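Local atomic coordinates of aromatic-ring-hydroxylating dioxygenase beta subunit (Catenulispora acidiphila, PDB entry 6VW4), a protein that is of unknown function but has an NTF2-like fold and binds the polycyclic ligand S-DNPA, with a dioxygenase role only tentatively assigned. Residues Q15-R20 and D122-G127; D35-D40 and A135-E140; D40-H45 and R49-G54. One frame throughout, in Å; residues are numbered along the deposited sequence.

Interaction 1: Q15-R20 and D122-G127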
loop_
_atom_site.group_PDB
_atom_site.type_symbol
_atom_site.label_atom_id
_atom_site.label_comp_id
_atom_site.label_asym_id
_atom_site.label_seq_id
_atom_site.Cartn_x
_atom_site.Cartn_y
_atom_site.Cartn_z
ATOM N N GLN A 15 7.939 -5.574 -6.816
ATOM C CA GLN A 15 7.646 -4.465 -5.909
ATOM C C GLN A 15 8.856 -3.547 -5.747
ATOM O O GLN A 15 8.713 -2.317 -5.736
ATOM C CB GLN A 15 7.227 -4.986 -4.545
ATOM C CG GLN A 15 6.025 -5.837 -4.531
ATOM C CD GLN A 15 5.830 -6.482 -3.160
ATOM O OE1 GLN A 15 6.499 -7.472 -2.795
ATOM N NE2 GLN A 15 4.943 -5.912 -2.385
ATOM N N GLN A 16 10.061 -4.133 -5.624
ATOM C CA GLN A 16 11.272 -3.331 -5.471
ATOM C C GLN A 16 11.509 -2.477 -6.705
ATOM O O GLN A 16 11.885 -1.295 -6.602
ATOM C CB GLN A 16 12.480 -4.237 -5.210
ATOM C CG GLN A 16 13.845 -3.550 -5.364
ATOM C CD GLN A 16 14.403 -3.022 -4.027
ATOM O OE1 GLN A 16 13.745 -3.108 -2.992
ATOM N NE2 GLN A 16 15.614 -2.469 -4.057
ATOM N N HIS A 17 11.350 -3.087 -7.881
ATOM C CA HIS A 17 11.529 -2.378 -9.142
ATOM C C HIS A 17 10.490 -1.272 -9.280
ATOM O O HIS A 17 10.814 -0.146 -9.646
ATOM C CB HIS A 17 11.418 -3.404 -10.296
ATOM C CG HIS A 17 11.389 -2.805 -11.666
ATOM N ND1 HIS A 17 12.520 -2.326 -12.299
ATOM C CD2 HIS A 17 10.363 -2.642 -12.544
ATOM C CE1 HIS A 17 12.181 -1.857 -13.489
ATOM N NE2 HIS A 17 10.885 -2.061 -13.673
ATOM N N GLN A 18 9.222 -1.563 -8.976
ATOM C CA GLN A 18 8.217 -0.497 -9.092
ATOM C C GLN A 18 8.505 0.641 -8.127
ATOM O O GLN A 18 8.381 1.815 -8.489
ATOM C CB GLN A 18 6.818 -1.052 -8.873
ATOM C CG GLN A 18 6.373 -1.939 -10.045
ATOM C CD GLN A 18 5.081 -2.618 -9.766
ATOM O OE1 GLN A 18 4.749 -2.852 -8.608
ATOM N NE2 GLN A 18 4.333 -2.947 -10.823
ATOM N N ALA A 19 8.951 0.311 -6.911
ATOM C CA ALA A 19 9.263 1.341 -5.930
ATOM C C ALA A 19 10.368 2.259 -6.428
ATOM O O ALA A 19 10.237 3.491 -6.388
ATOM C CB ALA A 19 9.681 0.690 -4.614
ATOM N N ARG A 20 11.465 1.676 -6.936
ATOM C CA ARG A 20 12.571 2.500 -7.444
ATOM C C ARG A 20 12.119 3.362 -8.624
ATOM O O ARG A 20 12.391 4.562 -8.657
ATOM C CB ARG A 20 13.760 1.624 -7.867
ATOM C CG ARG A 20 14.428 0.856 -6.746
ATOM C CD ARG A 20 15.631 1.554 -6.162
ATOM N NE ARG A 20 16.556 0.590 -5.553
ATOM C CZ ARG A 20 17.111 0.723 -4.347
ATOM N NH1 ARG A 20 16.854 1.794 -3.590
ATOM N NH2 ARG A 20 17.924 -0.223 -3.892
ATOM N N ASP A 122 1.284 -3.715 -15.953
ATOM C CA ASP A 122 2.668 -3.663 -16.390
ATOM C C ASP A 122 3.023 -4.997 -17.036
ATOM O O ASP A 122 2.501 -6.049 -16.644
ATOM C CB ASP A 122 3.631 -3.436 -15.220
ATOM C CG ASP A 122 3.763 -1.998 -14.829
ATOM O OD1 ASP A 122 3.177 -1.132 -15.526
ATOM O OD2 ASP A 122 4.479 -1.740 -13.832
ATOM N N VAL A 123 3.934 -4.956 -18.008
ATOM C CA VAL A 123 4.608 -6.158 -18.505
ATOM C C VAL A 123 6.105 -5.949 -18.296
ATOM O O VAL A 123 6.665 -4.933 -18.736
ATOM C CB VAL A 123 4.293 -6.441 -19.976
ATOM C CG1 VAL A 123 5.102 -7.642 -20.439
ATOM C CG2 VAL A 123 2.769 -6.704 -20.175
ATOM N N LEU A 124 6.742 -6.876 -17.579
ATOM C CA LEU A 124 8.166 -6.797 -17.278
ATOM C C LEU A 124 8.900 -7.941 -17.968
ATOM O O LEU A 124 8.359 -9.039 -18.146
ATOM C CB LEU A 124 8.463 -6.865 -15.770
ATOM C CG LEU A 124 7.888 -5.628 -15.040
ATOM C CD1 LEU A 124 6.619 -6.024 -14.309
ATOM C CD2 LEU A 124 8.785 -5.023 -14.034
ATOM N N VAL A 125 10.144 -7.652 -18.342
ATOM C CA VAL A 125 11.078 -8.601 -18.915
ATOM C C VAL A 125 12.391 -8.439 -18.158
ATOM O O VAL A 125 12.598 -7.486 -17.409
ATOM C CB VAL A 125 11.312 -8.397 -20.429
ATOM C CG1 VAL A 125 10.065 -8.652 -21.198
ATOM C CG2 VAL A 125 11.810 -7.027 -20.709
ATOM N N ARG A 126 13.267 -9.408 -18.336
ATOM C CA ARG A 126 14.586 -9.367 -17.732
ATOM C C ARG A 126 15.598 -8.915 -18.775
ATOM O O ARG A 126 15.568 -9.375 -19.917
ATOM C CB ARG A 126 14.945 -10.733 -17.158
ATOM C CG ARG A 126 15.683 -10.607 -15.882
ATOM C CD ARG A 126 15.807 -11.942 -15.237
ATOM N NE ARG A 126 14.709 -12.256 -14.331
ATOM C CZ ARG A 126 14.529 -11.680 -13.153
ATOM N NH1 ARG A 126 15.361 -10.727 -12.760
ATOM N NH2 ARG A 126 13.494 -12.046 -12.384
ATOM N N GLY A 127 16.461 -7.991 -18.393
ATOM C CA GLY A 127 17.527 -7.557 -19.265
ATOM C C GLY A 127 18.731 -8.502 -19.275
ATOM O O GLY A 127 18.776 -9.542 -18.603
#

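Interaction 2: D35-D40 and A135-E140. With SDN ([(3S)-9-hydroxy-1-methyl-10-oxo-4,10-dihydro-3H-benzo[g]isochromen-3-yl]acetic acid), chain C.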
loop_
_atom_site.group_PDB
_atom_site.type_symbol
_atom_site.label_atom_id
_atom_site.label_comp_id
_atom_site.label_asym_id
_atom_site.label_seq_id
_atom_site.Cartn_x
_atom_site.Cartn_y
_atom_site.Cartn_z
ATOM N N ASP A 35 14.809 5.025 -18.037
ATOM C CA ASP A 35 15.785 3.943 -18.106
ATOM C C ASP A 35 15.346 2.676 -17.389
ATOM O O ASP A 35 16.093 1.687 -17.417
ATOM C CB ASP A 35 17.132 4.370 -17.491
ATOM C CG ASP A 35 17.897 5.368 -18.371
ATOM O OD1 ASP A 35 17.531 5.526 -19.560
ATOM O OD2 ASP A 35 18.844 6.005 -17.870
ATOM N N THR A 36 14.219 2.684 -16.675
ATOM C CA THR A 36 13.714 1.426 -16.125
ATOM C C THR A 36 12.771 0.743 -17.089
ATOM O O THR A 36 12.283 -0.365 -16.804
ATOM C CB THR A 36 13.002 1.638 -14.778
ATOM O OG1 THR A 36 11.754 2.302 -14.996
ATOM C CG2 THR A 36 13.873 2.449 -13.833
ATOM N N PHE A 37 12.457 1.407 -18.190
ATOM C CA PHE A 37 11.721 0.787 -19.281
ATOM C C PHE A 37 12.696 0.163 -20.287
ATOM O O PHE A 37 13.860 0.532 -20.357
ATOM C CB PHE A 37 10.845 1.816 -19.987
ATOM C CG PHE A 37 9.561 2.177 -19.254
ATOM C CD1 PHE A 37 9.584 2.949 -18.111
ATOM C CD2 PHE A 37 8.337 1.730 -19.736
ATOM C CE1 PHE A 37 8.416 3.298 -17.479
ATOM C CE2 PHE A 37 7.162 2.082 -19.110
ATOM C CZ PHE A 37 7.202 2.867 -17.989
ATOM N N THR A 38 12.210 -0.796 -21.069
ATOM C CA THR A 38 13.017 -1.281 -22.170
ATOM C C THR A 38 13.195 -0.171 -23.207
ATOM O O THR A 38 12.449 0.808 -23.201
ATOM C CB THR A 38 12.385 -2.483 -22.846
ATOM O OG1 THR A 38 11.102 -2.121 -23.342
ATOM C CG2 THR A 38 12.267 -3.641 -21.897
ATOM N N PRO A 39 14.187 -0.297 -24.107
ATOM C CA PRO A 39 14.407 0.782 -25.112
ATOM C C PRO A 39 13.200 1.047 -25.994
ATOM O O PRO A 39 13.010 2.194 -26.430
ATOM C CB PRO A 39 15.600 0.269 -25.930
ATOM C CG PRO A 39 16.388 -0.626 -24.902
ATOM C CD PRO A 39 15.281 -1.298 -24.100
ATOM N N ASP A 40 12.368 0.022 -26.233
ATOM C CA ASP A 40 11.122 0.124 -26.980
ATOM C C ASP A 40 9.887 0.113 -26.067
ATOM O O ASP A 40 8.801 -0.308 -26.483
ATOM C CB ASP A 40 11.059 -1.015 -28.007
ATOM C CG ASP A 40 11.202 -2.383 -27.373
ATOM O OD1 ASP A 40 11.610 -2.415 -26.208
ATOM O OD2 ASP A 40 10.882 -3.424 -28.011
ATOM N N ALA A 135 8.588 -3.439 -20.043
ATOM C CA ALA A 135 8.268 -3.426 -21.454
ATOM C C ALA A 135 7.044 -2.572 -21.729
ATOM O O ALA A 135 6.982 -1.878 -22.751
ATOM C CB ALA A 135 8.008 -4.848 -21.934
ATOM N N SER A 136 6.041 -2.644 -20.853
ATOM C CA SER A 136 4.863 -1.807 -21.026
ATOM C C SER A 136 4.193 -1.472 -19.694
ATOM O O SER A 136 4.259 -2.242 -18.718
ATOM C CB SER A 136 3.844 -2.468 -21.989
ATOM O OG SER A 136 3.546 -3.793 -21.609
ATOM N N ARG A 137 3.543 -0.307 -19.692
ATOM C CA ARG A 137 2.706 0.174 -18.601
ATOM C C ARG A 137 1.443 0.788 -19.198
ATOM O O ARG A 137 1.506 1.733 -19.993
ATOM C CB ARG A 137 3.457 1.187 -17.739
ATOM C CG ARG A 137 2.559 1.961 -16.784
ATOM C CD ARG A 137 3.383 2.535 -15.663
ATOM N NE ARG A 137 3.847 1.470 -14.798
ATOM C CZ ARG A 137 4.758 1.634 -13.849
ATOM N NH1 ARG A 137 5.312 2.819 -13.664
ATOM N NH2 ARG A 137 5.146 0.604 -13.110
ATOM N N TRP A 138 0.310 0.230 -18.828
ATOM C CA TRP A 138 -0.990 0.582 -19.363
ATOM C C TRP A 138 -1.861 1.066 -18.198
ATOM O O TRP A 138 -2.311 0.268 -17.371
ATOM C CB TRP A 138 -1.578 -0.626 -20.087
ATOM C CG TRP A 138 -2.463 -0.200 -21.184
ATOM C CD1 TRP A 138 -3.824 -0.044 -21.129
ATOM C CD2 TRP A 138 -2.062 0.177 -22.510
ATOM N NE1 TRP A 138 -4.295 0.394 -22.348
ATOM C CE2 TRP A 138 -3.235 0.541 -23.211
ATOM C CE3 TRP A 138 -0.826 0.234 -23.176
ATOM C CZ2 TRP A 138 -3.210 0.960 -24.548
ATOM C CZ3 TRP A 138 -0.804 0.646 -24.506
ATOM C CH2 TRP A 138 -1.989 1.007 -25.176
ATOM N N VAL A 139 -2.071 2.377 -18.119
ATOM C CA VAL A 139 -2.807 2.996 -17.024
ATOM C C VAL A 139 -4.252 3.257 -17.436
ATOM O O VAL A 139 -4.506 3.872 -18.476
ATOM C CB VAL A 139 -2.141 4.306 -16.572
ATOM C CG1 VAL A 139 -2.881 4.851 -15.340
ATOM C CG2 VAL A 139 -0.695 4.085 -16.254
ATOM N N GLU A 140 -5.195 2.824 -16.600
ATOM C CA GLU A 140 -6.575 3.312 -16.654
ATOM C C GLU A 140 -6.863 4.297 -15.517
ATOM O O GLU A 140 -6.183 4.315 -14.479
ATOM C CB GLU A 140 -7.582 2.170 -16.583
ATOM C CG GLU A 140 -7.351 1.066 -17.596
ATOM C CD GLU A 140 -7.802 1.415 -19.000
ATOM O OE1 GLU A 140 -7.527 0.599 -19.910
ATOM O OE2 GLU A 140 -8.424 2.492 -19.203
HETATM O O4 SDN C . 4.026 6.332 -14.075
HETATM C C11 SDN C . 2.805 5.876 -13.576
HETATM C C12 SDN C . 1.659 6.670 -13.596
HETATM C C13 SDN C . 1.755 8.091 -14.197
HETATM O O5 SDN C . 2.787 8.487 -14.630
HETATM C C14 SDN C . 0.513 8.963 -14.225
HETATM C C15 SDN C . 0.593 10.379 -14.845
HETATM O O3 SDN C . -0.636 10.885 -15.410
HETATM C C16 SDN C . 1.911 11.144 -15.036
HETATM C C10 SDN C . 2.738 4.619 -12.997
HETATM C C9 SDN C . 1.530 4.138 -12.468
HETATM C C8 SDN C . 0.386 4.921 -12.501
HETATM C C7 SDN C . 0.443 6.195 -13.057
HETATM C C6 SDN C . -0.847 7.079 -13.077
HETATM C C5 SDN C . -0.738 8.472 -13.696
HETATM C C4 SDN C . -1.934 9.313 -13.745
HETATM C C3 SDN C . -1.839 10.542 -14.635
HETATM C C2 SDN C . -1.955 11.620 -13.573
HETATM C C1 SDN C . -3.191 12.491 -13.481
HETATM O O2 SDN C . -4.158 12.281 -14.250
HETATM O O1 SDN C . -3.208 13.423 -12.626
#

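Interaction 3: D40-H45 and R49-G54. With SDN ([(3S)-9-hydroxy-1-methyl-10-oxo-4,10-dihydro-3H-benzo[g]isochromen-3-yl]acetic acid), chain C.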
loop_
_atom_site.group_PDB
_atom_site.type_symbol
_atom_site.label_atom_id
_atom_site.label_comp_id
_atom_site.label_asym_id
_atom_site.label_seq_id
_atom_site.Cartn_x
_atom_site.Cartn_y
_atom_site.Cartn_z
ATOM N N ASP A 40 12.368 0.022 -26.233
ATOM C CA ASP A 40 11.122 0.124 -26.980
ATOM C C ASP A 40 9.887 0.113 -26.067
ATOM O O ASP A 40 8.801 -0.308 -26.483
ATOM C CB ASP A 40 11.059 -1.015 -28.007
ATOM C CG ASP A 40 11.202 -2.383 -27.373
ATOM O OD1 ASP A 40 11.610 -2.415 -26.208
ATOM O OD2 ASP A 40 10.882 -3.424 -28.011
ATOM N N GLY A 41 10.036 0.594 -24.831
ATOM C CA GLY A 41 8.968 0.458 -23.842
ATOM C C GLY A 41 7.760 1.336 -24.147
ATOM O O GLY A 41 7.881 2.484 -24.588
ATOM N N VAL A 42 6.579 0.760 -23.941
ATOM C CA VAL A 42 5.303 1.442 -24.133
ATOM C C VAL A 42 4.781 1.982 -22.795
ATOM O O VAL A 42 4.590 1.217 -21.850
ATOM C CB VAL A 42 4.256 0.491 -24.740
ATOM C CG1 VAL A 42 2.975 1.251 -24.974
ATOM C CG2 VAL A 42 4.698 -0.131 -26.056
ATOM N N PHE A 43 4.453 3.270 -22.754
ATOM C CA PHE A 43 3.890 3.958 -21.592
ATOM C C PHE A 43 2.603 4.670 -21.995
ATOM O O PHE A 43 2.656 5.763 -22.557
ATOM C CB PHE A 43 4.891 4.955 -21.084
ATOM C CG PHE A 43 4.494 5.654 -19.809
ATOM C CD1 PHE A 43 3.575 5.090 -18.926
ATOM C CD2 PHE A 43 5.081 6.871 -19.471
ATOM C CE1 PHE A 43 3.250 5.731 -17.721
ATOM C CE2 PHE A 43 4.748 7.525 -18.271
ATOM C CZ PHE A 43 3.840 6.947 -17.396
ATOM N N ARG A 44 1.456 4.064 -21.703
ATOM C CA ARG A 44 0.145 4.678 -21.932
ATOM C C ARG A 44 -0.331 5.233 -20.588
ATOM O O ARG A 44 -1.047 4.553 -19.843
ATOM C CB ARG A 44 -0.823 3.650 -22.518
ATOM C CG ARG A 44 -2.092 4.258 -23.160
ATOM C CD ARG A 44 -2.986 5.030 -22.166
ATOM N NE ARG A 44 -3.858 4.136 -21.413
ATOM C CZ ARG A 44 -4.973 3.581 -21.883
ATOM N NH1 ARG A 44 -5.688 2.781 -21.104
ATOM N NH2 ARG A 44 -5.376 3.822 -23.122
ATOM N N HIS A 45 0.059 6.490 -20.266
ATOM C CA HIS A 45 -0.231 7.044 -18.941
ATOM C C HIS A 45 -1.660 7.584 -18.808
ATOM O O HIS A 45 -2.164 7.700 -17.681
ATOM C CB HIS A 45 0.781 8.156 -18.570
ATOM C CG HIS A 45 0.609 9.441 -19.324
ATOM N ND1 HIS A 45 0.246 10.626 -18.712
ATOM C CD2 HIS A 45 0.801 9.733 -20.633
ATOM C CE1 HIS A 45 0.190 11.582 -19.622
ATOM N NE2 HIS A 45 0.529 11.069 -20.793
ATOM N N ARG A 49 -5.182 9.414 -24.951
ATOM C CA ARG A 49 -3.913 9.816 -25.540
ATOM C C ARG A 49 -3.067 8.618 -25.984
ATOM O O ARG A 49 -3.008 7.567 -25.319
ATOM C CB ARG A 49 -3.116 10.654 -24.539
ATOM C CG ARG A 49 -1.939 11.407 -25.129
ATOM C CD ARG A 49 -1.799 12.795 -24.488
ATOM N NE ARG A 49 -0.676 13.521 -25.089
ATOM C CZ ARG A 49 0.318 14.096 -24.416
ATOM N NH1 ARG A 49 0.366 14.059 -23.093
ATOM N NH2 ARG A 49 1.282 14.709 -25.083
ATOM N N ASP A 50 -2.408 8.784 -27.128
ATOM C CA ASP A 50 -1.579 7.713 -27.660
ATOM C C ASP A 50 -0.380 7.511 -26.746
ATOM O O ASP A 50 0.119 8.473 -26.142
ATOM C CB ASP A 50 -1.092 8.044 -29.069
ATOM C CG ASP A 50 -2.213 8.046 -30.092
ATOM O OD1 ASP A 50 -2.681 6.952 -30.505
ATOM O OD2 ASP A 50 -2.610 9.163 -30.490
ATOM N N PRO A 51 0.116 6.285 -26.644
ATOM C CA PRO A 51 1.226 6.026 -25.726
ATOM C C PRO A 51 2.536 6.597 -26.231
ATOM O O PRO A 51 2.770 6.659 -27.436
ATOM C CB PRO A 51 1.269 4.503 -25.659
ATOM C CG PRO A 51 0.744 4.051 -26.985
ATOM C CD PRO A 51 -0.245 5.098 -27.444
ATOM N N ALA A 52 3.371 7.042 -25.283
ATOM C CA ALA A 52 4.775 7.320 -25.542
ATOM C C ALA A 52 5.553 6.010 -25.704
ATOM O O ALA A 52 5.397 5.071 -24.916
ATOM C CB ALA A 52 5.372 8.146 -24.407
ATOM N N ILE A 53 6.407 5.946 -26.719
ATOM C CA ILE A 53 7.081 4.698 -27.070
ATOM C C ILE A 53 8.570 4.945 -27.191
ATOM O O ILE A 53 9.008 5.829 -27.933
ATOM C CB ILE A 53 6.532 4.080 -28.356
ATOM C CG1 ILE A 53 5.001 4.190 -28.353
ATOM C CG2 ILE A 53 6.964 2.621 -28.451
ATOM C CD1 ILE A 53 4.318 3.272 -29.314
ATOM N N GLY A 54 9.344 4.175 -26.458
ATOM C CA GLY A 54 10.746 4.457 -26.337
ATOM C C GLY A 54 11.026 5.484 -25.269
ATOM O O GLY A 54 10.188 6.318 -24.930
HETATM O O4 SDN C . 4.026 6.332 -14.075
HETATM C C11 SDN C . 2.805 5.876 -13.576
HETATM C C12 SDN C . 1.659 6.670 -13.596
HETATM C C13 SDN C . 1.755 8.091 -14.197
HETATM O O5 SDN C . 2.787 8.487 -14.630
HETATM C C14 SDN C . 0.513 8.963 -14.225
HETATM C C15 SDN C . 0.593 10.379 -14.845
HETATM O O3 SDN C . -0.636 10.885 -15.410
HETATM C C16 SDN C . 1.911 11.144 -15.036
HETATM C C10 SDN C . 2.738 4.619 -12.997
HETATM C C9 SDN C . 1.530 4.138 -12.468
HETATM C C8 SDN C . 0.386 4.921 -12.501
HETATM C C7 SDN C . 0.443 6.195 -13.057
HETATM C C6 SDN C . -0.847 7.079 -13.077
HETATM C C5 SDN C . -0.738 8.472 -13.696
HETATM C C4 SDN C . -1.934 9.313 -13.745
HETATM C C3 SDN C . -1.839 10.542 -14.635
HETATM C C2 SDN C . -1.955 11.620 -13.573
HETATM C C1 SDN C . -3.191 12.491 -13.481
HETATM O O2 SDN C . -4.158 12.281 -14.250
HETATM O O1 SDN C . -3.208 13.423 -12.626
#

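Interaction 1: Q15-R20 and D122-G127
Residues 15-20 of helix 8-26 face strand 111-126 across a gap bridged by side chains, with the CA atoms of His17 and Leu124 9.9 Å apart and those of Gln18 and Asp122 9.7 Å apart. This is the helix-on-sheet packing of the NTF2-like fold, the N-terminal helix lying against the curved sheet. The side chains of each pair approach from opposite directions. His17 holds CG anti to its own backbone N (chi1 172°), which swings the imidazole toward the strand. Its CD2 lies 3.2 Å from Leu124 CD2, a van der Waals touch of doubtful shortness, with the methyl oblique to the ring. The ring's NE2 bonds to the hydroxyl of Thr134. One polar bond joins the segments: an extended Gln18 side chain carries its amide to the buried carboxylate of Asp122, the two planes 71° apart. The same Asp122 oxygen forms a salt bridge with Arg137, consistent with a second-shell role for Gln18 in orienting the acid that holds this ligand-pocket arginine. Gln18 NE2 approaches Asp122 OD2 from above the carboxylate plane, at 3.2 Å and with an N-H...O angle of 154°.

Interaction 2: D35-D40 and A135-E140
An arginine beside an aromatic ring here makes no cation-pi stack: Arg137 meets Phe37 through its aliphatic root, and its guanidinium lies between Asp122, its salt-bridge partner, and the ligand. Arg137 CB sits at the ring edge, near the ring plane, 4.1 Å from Phe37 CE2. The two side chains cross at about a right angle, and the guanidinium plane is turned 81° from the ring. With CG anti to its backbone N (chi1 167°) and a bend at chi3, Arg137 brings its tip to the C10 edge of the bound SDN. Carbon C10 of SDN lies 3.2 Å from Arg137 NH1, while its C9 lies over one face of the guanidinium. Arg137 CD packs on the ligand, 3.4 Å from SDN C10. The charge is answered by the salt bridge from NH2 to Asp122, with weak bonds to Gln21 and Tyr33 that would further limit its rotation.

In the NTF2-like fold these residues lie where a bulge interrupts strand 132-139, next to strand 111-126 in the curved sheet. Ala135 and Ser136 both face Val123, a classic beta bulge, and the chain turns a corner at Ala135. The short strand 37-38 comes up against this corner, the CA atoms of Thr38 and Ala135 being 5.3 Å apart. Thr38 covers the backbone of Ala135 with both branches, its OG1 3.6 Å from Ala135 CA and its CG2 a little farther from the same atom. The Thr38 hydroxyl spends its hydrogen bond within its own turn: OG1 donates to Asp40 OD1 over 2.9 Å, reaching the anti side of the carboxylate from 30° out of its plane. Farther along the strand Val139 lines the pocket with its two methyls, CG1 coming to 3.8 Å from SDN C6.

Interaction 3: D40-H45 and R49-G54
Strands 41-44 and 52-53 pair as an antiparallel beta hairpin at one border of the curved NTF2-like sheet, their end-to-end directions 150° apart. Backbone hydrogen bonds set the register. Phe43 and Ala52 form the hydrogen-bonded pair: Phe43 N gives a nearly linear bond to Ala52 O (3.0 Å), while the return bond from Ala52 N to Phe43 O is weak. Gly54 N donates to Gly41 O at 2.9 Å, just where Gly54 takes the N-cap position of helix 55-68. Between these bonds Val42 and Ile53 make the non-hydrogen-bonded pair, and Ile53 CA adds a CA-H...O contact to Gly41 O.

Apolar contacts follow on their face. Val42 CG1, anti to its backbone N (chi1 -178°), lies alongside the proline ring, 3.7 Å from Pro51 CB. Val42 CG2 is 4.3 Å from Ile53 CG2.

At the pocket end Arg49 NH1 comes near the His45 ring edge, 3.8 Å from His45 NE2, a close approach without a bond, the planes 72° apart; Arg49 is salt-bridged to Glu64. Phe43 turns its ring edge to SDN, CZ lying 3.3 Å from O5. His45 ND1 gives a weak but straight hydrogen bond, 3.4 Å long, to SDN O3.

Interactions 1 and 2 are buried, whereas interaction 3 is partly buried and includes exposed residues at the sheet border. All three reach the same sheet: interaction 1 through strand 111-126, interaction 2 through its neighbour 132-139, interaction 3 through 41-44 and 52-53. Interactions 1 and 2 are joined by the Asp122-Arg137 salt bridge, and 2 and 3 by probable backbone hydrogen bonds between Arg137 and both Val42 and Arg44, besides sharing Asp40. Interactions 1 and 3 do not touch, their centres being about 16 Å apart. Side chains carry the first two contacts, but main-chain pairing dominates the third. Both interactions 2 and 3 touch the ligand; in interaction 1 the side chain of Asp122 comes to about 6 Å from it.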